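Local atomic coordinates of chitinase (Paenibacillus sp. FPU-7, PDB entry 5GZT), a protein that probably hydrolyses the beta-1,4 linkages of chitin and chitodextrins at random internal positions, as an endo-acting glycoside hydrolase with two family 18 catalytic domains. Residues 1048-1056 with 1117-1125; 1055-1065 with 1077-1088. All coordinates share one frame; numbering follows the deposited sequence.

In the fold
Both contacts lie in the second family 18 glycoside hydrolase domain, and they share Leu-1055, Val-1056 and helix 1052-1058. Contact 1 joins the start of that helix to the loop between the last barrel strand, 1110-1114, and helix 1123-1133. Contact 2 runs from the end of the helix into the small antiparallel sheet of strands 1024-1026, 1065-1069, 1074-1079 and 1086-1089, and along the chain it is nested within the loop closed by contact 1. Their centres are about 15 Å apart, and they touch, among other places, where Tyr-1052 CE1 packs against Phe-1060 CE2 at 3.7 Å. The helix thus links the inserted sheet with the TIM barrel.

Contact 1: 1048-1056 with 1117-1125; sequences GTPTYNDLV and SQDISGKLL
Asn-1053 grips the loop residues 1117-1120 through both ends of its amide and through its backbone. Its OD1 accepts from Ile-1120 N at 2.8 Å, on a lone pair in the carbonyl plane and nearly straight at the hydrogen (169°). Its ND2 donates to Ser-1117 O at 3.2 Å, with the acceptor almost exactly in the amide plane. These two bonds hold the amide in its rotation, while the backbone N of Asn-1053, donating to Gln-1118 O at 3.1 Å, ties the first turn of the helix to the loop. Alongside, Tyr-1052 lays one ring face against Leu-1124. The leucine CD1 sits 4.0 Å from the ring centroid, off toward the rim, in a CH-pi contact. With CG of the tyrosine anti to its backbone N (chi1 -171°), the ring extends beside Asp-1119, whose carboxylate is turned steeply against it. Thr-1051 CG2 rests on Gln-1118 CG at 3.8 Å, while the amide oxygen OE1 of that glutamine is engaged by Asp-1115 N.

These residues join the sheet-bearing insertion, which follows the seventh strand of the TIM barrel as in many family 18 chitinases, to the loop after the eighth strand. Two helix starts lie close together here. Thr-1051 is the N-cap of helix 1052-1058 and forms a capping box with Asp-1054, each backbone N donating to the other's side chain. Asp-1119 braces the second start, since its OD2 accepts from Leu-1124 N at 2.8 Å and its OD1 closes an Asx turn with Ser-1121 N. A water bridges the two sides, donating to Asn-1053 OD1 and to Asp-1119 OD1 at 2.8 Å each. Farther out, Glu-1093 and Leu-1096 of helix 1093-1106 pack on Leu-1124, and Glu-1093 also touches Tyr-1052.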
loop_
_atom_site.group_PDB
_atom_site.type_symbol
_atom_site.label_atom_id
_atom_site.label_comp_id
_atom_site.label_asym_id
_atom_site.label_seq_id
_atom_site.Cartn_x
_atom_site.Cartn_y
_atom_site.Cartn_z
ATOM N N GLY B 1048 -31.904 -21.975 -18.415
ATOM C CA GLY B 1048 -32.704 -20.823 -18.885
ATOM C C GLY B 1048 -33.289 -20.100 -17.660
ATOM O O GLY B 1048 -32.529 -19.660 -16.770
ATOM N N THR B 1049 -34.621 -20.041 -17.609
ATOM C CA THR B 1049 -35.323 -19.280 -16.607
ATOM C C THR B 1049 -36.494 -20.051 -16.087
ATOM O O THR B 1049 -37.608 -19.575 -16.213
ATOM C CB THR B 1049 -35.823 -17.883 -17.094
ATOM O OG1 THR B 1049 -36.664 -18.031 -18.240
ATOM C CG2 THR B 1049 -34.634 -16.881 -17.412
ATOM N N PRO B 1050 -36.243 -21.167 -15.373
ATOM C CA PRO B 1050 -37.301 -21.774 -14.553
ATOM C C PRO B 1050 -38.002 -20.857 -13.545
ATOM O O PRO B 1050 -37.399 -20.062 -12.827
ATOM C CB PRO B 1050 -36.574 -22.867 -13.755
ATOM C CG PRO B 1050 -35.154 -22.493 -13.792
ATOM C CD PRO B 1050 -34.921 -21.686 -15.032
ATOM N N THR B 1051 -39.275 -21.041 -13.428
ATOM C CA THR B 1051 -40.028 -20.257 -12.520
ATOM C C THR B 1051 -39.924 -20.877 -11.154
ATOM O O THR B 1051 -39.472 -22.050 -11.021
ATOM C CB THR B 1051 -41.485 -20.319 -12.917
ATOM O OG1 THR B 1051 -41.932 -21.673 -12.904
ATOM C CG2 THR B 1051 -41.671 -19.775 -14.325
ATOM N N TYR B 1052 -40.345 -20.152 -10.127
ATOM C CA TYR B 1052 -40.395 -20.751 -8.807
ATOM C C TYR B 1052 -41.208 -22.081 -8.853
ATOM O O TYR B 1052 -40.807 -23.081 -8.232
ATOM C CB TYR B 1052 -40.945 -19.819 -7.765
ATOM C CG TYR B 1052 -40.820 -20.336 -6.337
ATOM C CD1 TYR B 1052 -39.591 -20.275 -5.671
ATOM C CD2 TYR B 1052 -41.945 -20.858 -5.651
ATOM C CE1 TYR B 1052 -39.465 -20.731 -4.353
ATOM C CE2 TYR B 1052 -41.833 -21.305 -4.336
ATOM C CZ TYR B 1052 -40.588 -21.236 -3.694
ATOM O OH TYR B 1052 -40.455 -21.643 -2.394
ATOM N N ASN B 1053 -42.298 -22.125 -9.607
ATOM C CA ASN B 1053 -43.048 -23.385 -9.703
ATOM C C ASN B 1053 -42.174 -24.539 -10.280
ATOM O O ASN B 1053 -42.304 -25.682 -9.898
ATOM C CB ASN B 1053 -44.182 -23.265 -10.700
ATOM C CG ASN B 1053 -45.182 -22.222 -10.361
ATOM O OD1 ASN B 1053 -45.729 -22.130 -9.233
ATOM N ND2 ASN B 1053 -45.523 -21.459 -11.387
ATOM N N ASP B 1054 -41.382 -24.248 -11.313
ATOM C CA ASP B 1054 -40.455 -25.215 -11.799
ATOM C C ASP B 1054 -39.485 -25.613 -10.670
ATOM O O ASP B 1054 -39.167 -26.814 -10.518
ATOM C CB ASP B 1054 -39.662 -24.707 -12.990
ATOM C CG ASP B 1054 -40.531 -24.416 -14.206
ATOM O OD1 ASP B 1054 -41.614 -24.982 -14.257
ATOM O OD2 ASP B 1054 -40.130 -23.595 -15.081
ATOM N N LEU B 1055 -39.023 -24.637 -9.877
ATOM C CA LEU B 1055 -38.081 -24.934 -8.837
ATOM C C LEU B 1055 -38.719 -25.919 -7.903
ATOM O O LEU B 1055 -38.062 -26.922 -7.513
ATOM C CB LEU B 1055 -37.575 -23.706 -8.069
ATOM C CG LEU B 1055 -36.770 -22.671 -8.833
ATOM C CD1 LEU B 1055 -36.272 -21.634 -7.827
ATOM C CD2 LEU B 1055 -35.608 -23.337 -9.556
ATOM N N VAL B 1056 -39.975 -25.674 -7.587
ATOM C CA VAL B 1056 -40.677 -26.500 -6.636
ATOM C C VAL B 1056 -40.809 -27.940 -7.146
ATOM O O VAL B 1056 -40.466 -28.847 -6.437
ATOM C CB VAL B 1056 -42.049 -25.933 -6.256
ATOM C CG1 VAL B 1056 -42.939 -26.978 -5.528
ATOM C CG2 VAL B 1056 -41.853 -24.735 -5.365
ATOM N N SER B 1117 -47.933 -15.265 -11.969
ATOM C CA SER B 1117 -48.208 -16.635 -12.425
ATOM C C SER B 1117 -47.111 -17.616 -11.982
ATOM O O SER B 1117 -47.320 -18.840 -12.067
ATOM C CB SER B 1117 -48.328 -16.659 -13.935
ATOM O OG SER B 1117 -47.042 -16.416 -14.535
ATOM N N GLN B 1118 -45.944 -17.097 -11.518
ATOM C CA GLN B 1118 -44.750 -17.931 -11.436
ATOM C C GLN B 1118 -44.611 -18.674 -10.112
ATOM O O GLN B 1118 -43.636 -19.408 -9.980
ATOM C CB GLN B 1118 -43.484 -17.145 -11.797
ATOM C CG GLN B 1118 -43.526 -16.607 -13.206
ATOM C CD GLN B 1118 -42.323 -15.753 -13.527
ATOM O OE1 GLN B 1118 -41.837 -14.962 -12.681
ATOM N NE2 GLN B 1118 -41.781 -15.946 -14.716
ATOM N N ASP B 1119 -45.591 -18.526 -9.197
ATOM C CA ASP B 1119 -45.603 -19.139 -7.875
ATOM C C ASP B 1119 -47.041 -19.347 -7.457
ATOM O O ASP B 1119 -47.637 -18.520 -6.708
ATOM C CB ASP B 1119 -44.854 -18.365 -6.766
ATOM C CG ASP B 1119 -45.118 -18.984 -5.371
ATOM O OD1 ASP B 1119 -45.301 -20.246 -5.351
ATOM O OD2 ASP B 1119 -45.214 -18.258 -4.317
ATOM N N ILE B 1120 -47.585 -20.513 -7.859
ATOM C CA ILE B 1120 -48.998 -20.852 -7.571
ATOM C C ILE B 1120 -49.217 -21.226 -6.082
ATOM O O ILE B 1120 -50.362 -21.406 -5.660
ATOM C CB ILE B 1120 -49.572 -21.954 -8.497
ATOM C CG1 ILE B 1120 -48.734 -23.276 -8.393
ATOM C CG2 ILE B 1120 -49.610 -21.449 -9.929
ATOM C CD1 ILE B 1120 -49.496 -24.569 -8.668
ATOM N N SER B 1121 -48.150 -21.206 -5.278
ATOM C CA SER B 1121 -48.260 -21.417 -3.841
ATOM C C SER B 1121 -48.677 -20.222 -3.057
ATOM O O SER B 1121 -49.111 -20.376 -1.942
ATOM C CB SER B 1121 -46.932 -21.957 -3.268
ATOM O OG SER B 1121 -45.917 -20.941 -3.072
ATOM N N GLY B 1122 -48.509 -18.992 -3.585
ATOM C CA GLY B 1122 -48.811 -17.810 -2.787
ATOM C C GLY B 1122 -47.755 -17.498 -1.723
ATOM O O GLY B 1122 -47.868 -16.461 -1.050
ATOM N N LYS B 1123 -46.714 -18.310 -1.622
ATOM C CA LYS B 1123 -45.730 -18.121 -0.580
ATOM C C LYS B 1123 -44.770 -16.951 -0.842
ATOM O O LYS B 1123 -44.405 -16.297 0.118
ATOM C CB LYS B 1123 -44.881 -19.381 -0.360
ATOM C CG LYS B 1123 -45.675 -20.569 0.211
ATOM C CD LYS B 1123 -44.768 -21.772 0.495
ATOM C CE LYS B 1123 -45.590 -22.891 1.130
ATOM N NZ LYS B 1123 -44.698 -23.743 1.960
ATOM N N LEU B 1124 -44.325 -16.770 -2.088
ATOM C CA LEU B 1124 -43.441 -15.627 -2.431
ATOM C C LEU B 1124 -44.137 -14.303 -2.087
ATOM O O LEU B 1124 -43.595 -13.444 -1.301
ATOM C CB LEU B 1124 -42.895 -15.738 -3.861
ATOM C CG LEU B 1124 -41.992 -16.961 -4.098
ATOM C CD1 LEU B 1124 -41.203 -16.886 -5.406
ATOM C CD2 LEU B 1124 -40.976 -17.209 -2.964
ATOM N N LEU B 1125 -45.383 -14.188 -2.501
ATOM C CA LEU B 1125 -46.194 -12.990 -2.222
ATOM C C LEU B 1125 -46.439 -12.875 -0.739
ATOM O O LEU B 1125 -46.290 -11.782 -0.166
ATOM C CB LEU B 1125 -47.493 -13.014 -2.994
ATOM C CG LEU B 1125 -48.564 -12.022 -2.628
ATOM C CD1 LEU B 1125 -48.080 -10.600 -2.804
ATOM C CD2 LEU B 1125 -49.799 -12.254 -3.471
HETATM O O HOH W 1 -44.874 -22.729 -6.634
#

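Contact 2: 1055-1065 with 1077-1088; sequences LVKDYFDKGYT and LYNPDANGGTFI
In the antiparallel sheet of the insertion that many family 18 chitinases carry on their TIM barrel, Thr-1065 and Tyr-1078 form a hydrogen-bonded pair. Thr-1065 N reaches Tyr-1078 O at 2.8 Å, and Tyr-1078 N returns the bond to Thr-1065 O at 2.9 Å. Just before this pair, the Tyr-1064 ring is sandwiched: Asn-1079 CB lies over one face, 3.4 Å from the centroid in a CH-pi contact, and Tyr-1059 CD2 covers the opposite face. Thr-1086 CG2 meets the ring edge in plane, and Ala-1082 CB approaches the hydroxyl. With CG anti to the backbone N (chi1 -180°), Asn-1079 stands its amide almost upright to the ring (83°), and OD1 accepts from Asp-1081 N in an Asx turn. An alanine in place of Tyr-1064 would probably leave a gap beside Asn-1079 CB and set the Tyr-1059 ring free to shift. Leu-1077 CD2 touches the edge of the Phe-1060 ring at 3.6 Å, Ile-1088 CD1 meets Tyr-1059 CE2, and Ile-1088 CG2 meets Leu-1055 CD2. Leu-1055 of helix 1052-1058, with Tyr-1059 and Phe-1060 after it, packs against strands 1074-1079 and 1086-1089, while 1065-1069 borders the sheet and 1024-1026 pairs beyond 1086-1089.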
loop_
_atom_site.group_PDB
_atom_site.type_symbol
_atom_site.label_atom_id
_atom_site.label_comp_id
_atom_site.label_asym_id
_atom_site.label_seq_id
_atom_site.Cartn_x
_atom_site.Cartn_y
_atom_site.Cartn_z
ATOM N N LEU B 1055 -39.023 -24.637 -9.877
ATOM C CA LEU B 1055 -38.081 -24.934 -8.837
ATOM C C LEU B 1055 -38.719 -25.919 -7.903
ATOM O O LEU B 1055 -38.062 -26.922 -7.513
ATOM C CB LEU B 1055 -37.575 -23.706 -8.069
ATOM C CG LEU B 1055 -36.770 -22.671 -8.833
ATOM C CD1 LEU B 1055 -36.272 -21.634 -7.827
ATOM C CD2 LEU B 1055 -35.608 -23.337 -9.556
ATOM N N VAL B 1056 -39.975 -25.674 -7.587
ATOM C CA VAL B 1056 -40.677 -26.500 -6.636
ATOM C C VAL B 1056 -40.809 -27.940 -7.146
ATOM O O VAL B 1056 -40.466 -28.847 -6.437
ATOM C CB VAL B 1056 -42.049 -25.933 -6.256
ATOM C CG1 VAL B 1056 -42.939 -26.978 -5.528
ATOM C CG2 VAL B 1056 -41.853 -24.735 -5.365
ATOM N N LYS B 1057 -41.297 -28.155 -8.353
ATOM C CA LYS B 1057 -41.538 -29.541 -8.773
ATOM C C LYS B 1057 -40.284 -30.295 -9.301
ATOM O O LYS B 1057 -40.247 -31.513 -9.230
ATOM C CB LYS B 1057 -42.744 -29.628 -9.707
ATOM C CG LYS B 1057 -42.594 -28.945 -11.046
ATOM C CD LYS B 1057 -43.925 -29.004 -11.813
ATOM C CE LYS B 1057 -43.910 -28.164 -13.102
ATOM N NZ LYS B 1057 -42.619 -28.191 -13.884
ATOM N N ASP B 1058 -39.257 -29.584 -9.766
ATOM C CA ASP B 1058 -38.133 -30.196 -10.479
ATOM C C ASP B 1058 -36.748 -30.001 -9.851
ATOM O O ASP B 1058 -35.799 -30.546 -10.402
ATOM C CB ASP B 1058 -37.988 -29.611 -11.907
ATOM C CG ASP B 1058 -39.188 -29.877 -12.820
ATOM O OD1 ASP B 1058 -40.047 -30.711 -12.511
ATOM O OD2 ASP B 1058 -39.253 -29.227 -13.889
ATOM N N TYR B 1059 -36.577 -29.159 -8.825
ATOM C CA TYR B 1059 -35.204 -28.818 -8.345
ATOM C C TYR B 1059 -35.022 -29.034 -6.859
ATOM O O TYR B 1059 -34.098 -29.730 -6.394
ATOM C CB TYR B 1059 -34.861 -27.357 -8.643
ATOM C CG TYR B 1059 -34.552 -27.068 -10.069
ATOM C CD1 TYR B 1059 -35.562 -27.002 -11.015
ATOM C CD2 TYR B 1059 -33.251 -26.842 -10.467
ATOM C CE1 TYR B 1059 -35.263 -26.730 -12.345
ATOM C CE2 TYR B 1059 -32.943 -26.597 -11.798
ATOM C CZ TYR B 1059 -33.954 -26.525 -12.712
ATOM O OH TYR B 1059 -33.612 -26.253 -14.009
ATOM N N PHE B 1060 -35.932 -28.456 -6.100
ATOM C CA PHE B 1060 -35.905 -28.629 -4.663
ATOM C C PHE B 1060 -35.936 -30.131 -4.284
ATOM O O PHE B 1060 -36.858 -30.885 -4.694
ATOM C CB PHE B 1060 -37.052 -27.860 -3.969
ATOM C CG PHE B 1060 -36.980 -26.314 -4.092
ATOM C CD1 PHE B 1060 -35.758 -25.617 -4.351
ATOM C CD2 PHE B 1060 -38.159 -25.555 -3.934
ATOM C CE1 PHE B 1060 -35.748 -24.217 -4.458
ATOM C CE2 PHE B 1060 -38.141 -24.165 -4.030
ATOM C CZ PHE B 1060 -36.941 -23.501 -4.292
ATOM N N ASP B 1061 -34.918 -30.528 -3.508
ATOM C CA ASP B 1061 -34.743 -31.916 -3.018
ATOM C C ASP B 1061 -34.656 -32.953 -4.147
ATOM O O ASP B 1061 -35.203 -34.035 -4.046
ATOM C CB ASP B 1061 -35.867 -32.300 -2.068
ATOM C CG ASP B 1061 -36.089 -31.290 -0.999
ATOM O OD1 ASP B 1061 -35.101 -30.889 -0.355
ATOM O OD2 ASP B 1061 -37.255 -30.889 -0.801
ATOM N N LYS B 1062 -34.003 -32.566 -5.234
ATOM C CA LYS B 1062 -33.761 -33.420 -6.376
ATOM C C LYS B 1062 -32.306 -33.328 -6.630
ATOM O O LYS B 1062 -31.876 -33.129 -7.753
ATOM C CB LYS B 1062 -34.494 -32.942 -7.612
ATOM C CG LYS B 1062 -35.601 -33.836 -8.059
ATOM C CD LYS B 1062 -36.810 -33.759 -7.156
ATOM C CE LYS B 1062 -38.014 -33.988 -8.063
ATOM N NZ LYS B 1062 -39.260 -33.931 -7.265
ATOM N N GLY B 1063 -31.531 -33.457 -5.561
ATOM C CA GLY B 1063 -30.086 -33.395 -5.684
ATOM C C GLY B 1063 -29.546 -31.984 -5.648
ATOM O O GLY B 1063 -28.348 -31.798 -5.847
ATOM N N TYR B 1064 -30.427 -30.999 -5.391
ATOM C CA TYR B 1064 -30.024 -29.609 -5.267
ATOM C C TYR B 1064 -30.047 -29.372 -3.789
ATOM O O TYR B 1064 -31.035 -29.696 -3.101
ATOM C CB TYR B 1064 -30.997 -28.639 -6.021
ATOM C CG TYR B 1064 -30.759 -28.644 -7.507
ATOM C CD1 TYR B 1064 -29.784 -27.816 -8.079
ATOM C CD2 TYR B 1064 -31.465 -29.515 -8.355
ATOM C CE1 TYR B 1064 -29.516 -27.841 -9.458
ATOM C CE2 TYR B 1064 -31.225 -29.523 -9.731
ATOM C CZ TYR B 1064 -30.240 -28.721 -10.281
ATOM O OH TYR B 1064 -29.970 -28.796 -11.646
ATOM N N THR B 1065 -28.973 -28.752 -3.313
ATOM C CA THR B 1065 -28.946 -28.207 -1.955
ATOM C C THR B 1065 -29.037 -26.660 -1.987
ATOM O O THR B 1065 -28.396 -25.994 -2.849
ATOM C CB THR B 1065 -27.657 -28.637 -1.213
ATOM O OG1 THR B 1065 -27.454 -30.050 -1.422
ATOM C CG2 THR B 1065 -27.739 -28.313 0.274
ATOM N N LEU B 1077 -28.864 -22.573 -5.267
ATOM C CA LEU B 1077 -28.965 -24.025 -5.278
ATOM C C LEU B 1077 -27.702 -24.509 -5.958
ATOM O O LEU B 1077 -27.272 -23.870 -6.909
ATOM C CB LEU B 1077 -30.177 -24.492 -6.080
ATOM C CG LEU B 1077 -31.517 -24.764 -5.409
ATOM C CD1 LEU B 1077 -31.766 -24.086 -4.102
ATOM C CD2 LEU B 1077 -32.679 -24.555 -6.376
ATOM N N TYR B 1078 -27.134 -25.627 -5.467
ATOM C CA TYR B 1078 -26.081 -26.359 -6.188
ATOM C C TYR B 1078 -26.436 -27.862 -6.224
ATOM O O TYR B 1078 -27.061 -28.441 -5.283
ATOM C CB TYR B 1078 -24.687 -26.097 -5.588
ATOM C CG TYR B 1078 -23.550 -26.627 -6.464
ATOM C CD1 TYR B 1078 -23.275 -26.045 -7.684
ATOM C CD2 TYR B 1078 -22.771 -27.743 -6.076
ATOM C CE1 TYR B 1078 -22.303 -26.536 -8.520
ATOM C CE2 TYR B 1078 -21.752 -28.233 -6.918
ATOM C CZ TYR B 1078 -21.526 -27.633 -8.138
ATOM O OH TYR B 1078 -20.524 -28.035 -9.007
ATOM N N ASN B 1079 -26.146 -28.454 -7.366
ATOM C CA ASN B 1079 -26.319 -29.910 -7.565
ATOM C C ASN B 1079 -25.043 -30.334 -8.314
ATOM O O ASN B 1079 -24.893 -30.056 -9.504
ATOM C CB ASN B 1079 -27.592 -30.260 -8.344
ATOM C CG ASN B 1079 -27.778 -31.781 -8.547
ATOM O OD1 ASN B 1079 -26.825 -32.555 -8.496
ATOM N ND2 ASN B 1079 -29.024 -32.204 -8.760
ATOM N N PRO B 1080 -24.094 -30.983 -7.602
ATOM C CA PRO B 1080 -22.840 -31.402 -8.277
ATOM C C PRO B 1080 -23.100 -32.389 -9.452
ATOM O O PRO B 1080 -22.368 -32.400 -10.482
ATOM C CB PRO B 1080 -22.015 -32.046 -7.144
ATOM C CG PRO B 1080 -22.915 -32.173 -5.942
ATOM C CD PRO B 1080 -24.266 -31.567 -6.259
ATOM N N ASP B 1081 -24.197 -33.130 -9.349
ATOM C CA ASP B 1081 -24.469 -34.198 -10.305
ATOM C C ASP B 1081 -25.237 -33.830 -11.576
ATOM O O ASP B 1081 -25.245 -34.635 -12.513
ATOM C CB ASP B 1081 -25.177 -35.336 -9.555
ATOM C CG ASP B 1081 -24.339 -35.846 -8.370
ATOM O OD1 ASP B 1081 -23.075 -35.802 -8.426
ATOM O OD2 ASP B 1081 -24.949 -36.256 -7.377
ATOM N N ALA B 1082 -25.851 -32.646 -11.646
ATOM C CA ALA B 1082 -26.903 -32.435 -12.650
ATOM C C ALA B 1082 -26.393 -32.335 -14.072
ATOM O O ALA B 1082 -26.823 -33.126 -14.921
ATOM C CB ALA B 1082 -27.779 -31.253 -12.297
ATOM N N ASN B 1083 -25.494 -31.401 -14.365
ATOM C CA ASN B 1083 -24.952 -31.292 -15.744
ATOM C C ASN B 1083 -23.588 -30.740 -15.628
ATOM O O ASN B 1083 -23.318 -29.610 -16.016
ATOM C CB ASN B 1083 -25.777 -30.358 -16.642
ATOM C CG ASN B 1083 -26.841 -31.078 -17.402
ATOM O OD1 ASN B 1083 -26.570 -31.713 -18.407
ATOM N ND2 ASN B 1083 -28.066 -30.970 -16.939
ATOM N N GLY B 1084 -22.720 -31.536 -15.041
ATOM C CA GLY B 1084 -21.333 -31.109 -14.821
ATOM C C GLY B 1084 -21.186 -30.226 -13.592
ATOM O O GLY B 1084 -20.071 -29.645 -13.367
ATOM N N GLY B 1085 -22.270 -30.206 -12.781
ATOM C CA GLY B 1085 -22.502 -29.169 -11.738
ATOM C C GLY B 1085 -23.443 -28.023 -12.190
ATOM O O GLY B 1085 -23.088 -27.267 -13.085
ATOM N N THR B 1086 -24.618 -27.919 -11.555
ATOM C CA THR B 1086 -25.645 -26.871 -11.841
ATOM C C THR B 1086 -25.895 -25.920 -10.615
ATOM O O THR B 1086 -26.159 -26.360 -9.496
ATOM C CB THR B 1086 -26.952 -27.508 -12.369
ATOM O OG1 THR B 1086 -26.662 -28.070 -13.643
ATOM C CG2 THR B 1086 -28.089 -26.477 -12.556
ATOM N N PHE B 1087 -25.730 -24.617 -10.886
ATOM C CA PHE B 1087 -25.848 -23.544 -9.901
ATOM C C PHE B 1087 -27.044 -22.704 -10.291
ATOM O O PHE B 1087 -27.101 -22.240 -11.426
ATOM C CB PHE B 1087 -24.594 -22.657 -9.975
ATOM C CG PHE B 1087 -24.633 -21.470 -9.056
ATOM C CD1 PHE B 1087 -25.164 -20.233 -9.499
ATOM C CD2 PHE B 1087 -24.122 -21.552 -7.778
ATOM C CE1 PHE B 1087 -25.202 -19.128 -8.647
ATOM C CE2 PHE B 1087 -24.151 -20.441 -6.922
ATOM C CZ PHE B 1087 -24.703 -19.222 -7.356
ATOM N N ILE B 1088 -27.933 -22.454 -9.339
ATOM C CA ILE B 1088 -29.183 -21.697 -9.571
ATOM C C ILE B 1088 -29.227 -20.445 -8.655
ATOM O O ILE B 1088 -28.993 -20.569 -7.487
ATOM C CB ILE B 1088 -30.422 -22.575 -9.279
ATOM C CG1 ILE B 1088 -30.451 -23.812 -10.176
ATOM C CG2 ILE B 1088 -31.734 -21.819 -9.490
ATOM C CD1 ILE B 1088 -30.418 -23.547 -11.690
HETATM O O HOH W 2 -26.840 -34.245 -5.617
#